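Local coordinates for SsfX3 (Streptomyces sp. SF2575, PDB 3SKV), which probably transfers a salicylyl group onto a tetracycline intermediate during antibiotic biosynthesis, using a GDSL/SGNH-type acyltransferase domain joined to a jelly-roll domain, at residues 244-248 with 281-285. The protein carries 1 engineered substitution. Numbering follows the deposited sequence.
Sequences PADLI and HPLTP
In His-281, CG lies beside the backbone N and anti to the carbonyl carbon (chi1 -56°), which swings the imidazole over to Ala-245 and Ile-248; in Thr-284 the methyl CG2 is anti to the backbone N, which turns it toward 244-248. The methyl of Ala-245 sits over one face of the imidazole, offset toward its rim, a CH-pi contact with CB 4.1 Å from the ring centroid. Ile-248 reaches across with CD1, which meets His-281 CD2 at 3.8 Å and fits equally closely against Thr-284 CG2. Thr-284 CG2 also packs on the backbone of Asp-246, 3.6 Å from Asp-246 C. The hydroxyl of Thr-284 meets Ala-245 through a water, which donates to Ala-245 O at 2.6 Å and also bonds Thr-284 OG1. One direct hydrogen bond joins the backbones, Ile-248 N to Pro-285 O at 3.0 Å and nearly straight (168°). Beside it, Leu-247 CD2 lies against Pro-285 CB at 4.1 Å. His-281 NE2 is bonded to Ile-240 O, so an alanine here would probably leave that carbonyl without its mate and uncover the methyls of Ala-245 and Ile-248. The pairing begins the parallel alignment of strands 247-252 and 286-290 in the central sheet of the GDSL/SGNH domain, where residues 281-285 lead in from helix 266-278 and strand 187-192 flanks 247-252 on its other side.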
loop_
_atom_site.group_PDB
_atom_site.type_symbol
_atom_site.label_atom_id
_atom_site.label_comp_id
_atom_site.label_asym_id
_atom_site.label_seq_id
_atom_site.Cartn_x
_atom_site.Cartn_y
_atom_site.Cartn_z
ATOM N N PRO A 244 9.352 10.876 4.111
ATOM C CA PRO A 244 10.636 10.639 3.402
ATOM C C PRO A 244 10.369 9.835 2.115
ATOM O O PRO A 244 9.493 8.938 2.103
ATOM C CB PRO A 244 11.466 9.825 4.403
ATOM C CG PRO A 244 10.485 9.166 5.297
ATOM C CD PRO A 244 9.222 10.007 5.311
ATOM N N ALA A 245 11.080 10.181 1.024
ATOM C CA ALA A 245 10.865 9.500 -0.254
ATOM C C ALA A 245 12.055 9.564 -1.160
ATOM O O ALA A 245 12.624 10.640 -1.391
ATOM C CB ALA A 245 9.663 10.099 -0.968
ATOM N N ASP A 246 12.383 8.418 -1.737
ATOM C CA ASP A 246 13.472 8.304 -2.698
ATOM C C ASP A 246 12.906 7.997 -4.068
ATOM O O ASP A 246 13.603 8.189 -5.048
ATOM C CB ASP A 246 14.473 7.248 -2.255
ATOM C CG ASP A 246 15.155 7.643 -0.977
ATOM O OD1 ASP A 246 16.084 8.487 -1.037
ATOM O OD2 ASP A 246 14.723 7.166 0.099
ATOM N N LEU A 247 11.628 7.567 -4.127
ATOM C CA LEU A 247 10.859 7.234 -5.333
ATOM C C LEU A 247 9.393 7.468 -5.016
ATOM O O LEU A 247 8.898 6.965 -4.006
ATOM C CB LEU A 247 11.063 5.756 -5.698
ATOM C CG LEU A 247 10.822 5.252 -7.134
ATOM C CD1 LEU A 247 10.018 3.958 -7.165
ATOM C CD2 LEU A 247 10.336 6.326 -8.120
ATOM N N ILE A 248 8.708 8.256 -5.858
ATOM C CA ILE A 248 7.289 8.540 -5.721
ATOM C C ILE A 248 6.562 8.116 -6.988
ATOM O O ILE A 248 6.958 8.507 -8.076
ATOM C CB ILE A 248 7.013 10.025 -5.355
ATOM C CG1 ILE A 248 7.731 10.418 -4.054
ATOM C CG2 ILE A 248 5.479 10.319 -5.281
ATOM C CD1 ILE A 248 7.997 11.909 -3.863
ATOM N N HIS A 281 10.673 17.567 -1.956
ATOM C CA HIS A 281 11.328 16.547 -2.778
ATOM C C HIS A 281 11.649 17.186 -4.138
ATOM O O HIS A 281 10.973 16.891 -5.128
ATOM C CB HIS A 281 10.439 15.291 -2.937
ATOM C CG HIS A 281 10.009 14.680 -1.649
ATOM N ND1 HIS A 281 10.930 14.193 -0.733
ATOM C CD2 HIS A 281 8.763 14.516 -1.147
ATOM C CE1 HIS A 281 10.221 13.756 0.288
ATOM N NE2 HIS A 281 8.913 13.916 0.082
ATOM N N PRO A 282 12.639 18.100 -4.216
ATOM C CA PRO A 282 12.895 18.789 -5.501
ATOM C C PRO A 282 13.486 17.952 -6.622
ATOM O O PRO A 282 13.293 18.298 -7.786
ATOM C CB PRO A 282 13.833 19.935 -5.115
ATOM C CG PRO A 282 14.536 19.458 -3.901
ATOM C CD PRO A 282 13.544 18.609 -3.154
ATOM N N LEU A 283 14.228 16.894 -6.291
ATOM C CA LEU A 283 14.937 16.056 -7.267
ATOM C C LEU A 283 14.493 14.583 -7.282
ATOM O O LEU A 283 14.930 13.813 -8.144
ATOM C CB LEU A 283 16.457 16.148 -6.981
ATOM C CG LEU A 283 17.363 17.218 -7.658
ATOM C CD1 LEU A 283 16.618 18.470 -8.183
ATOM C CD2 LEU A 283 18.477 17.617 -6.711
ATOM N N THR A 284 13.648 14.196 -6.331
ATOM C CA THR A 284 13.135 12.833 -6.216
ATOM C C THR A 284 12.395 12.417 -7.490
ATOM O O THR A 284 11.538 13.175 -7.964
ATOM C CB THR A 284 12.208 12.745 -4.983
ATOM O OG1 THR A 284 12.939 13.175 -3.840
ATOM C CG2 THR A 284 11.629 11.336 -4.744
ATOM N N PRO A 285 12.680 11.214 -8.045
ATOM C CA PRO A 285 11.921 10.768 -9.233
ATOM C C PRO A 285 10.433 10.610 -8.918
ATOM O O PRO A 285 10.067 9.891 -7.990
ATOM C CB PRO A 285 12.568 9.406 -9.588
ATOM C CG PRO A 285 13.824 9.326 -8.803
ATOM C CD PRO A 285 13.665 10.193 -7.615
HETATM O O HOH W 1 14.087 12.740 -1.314
#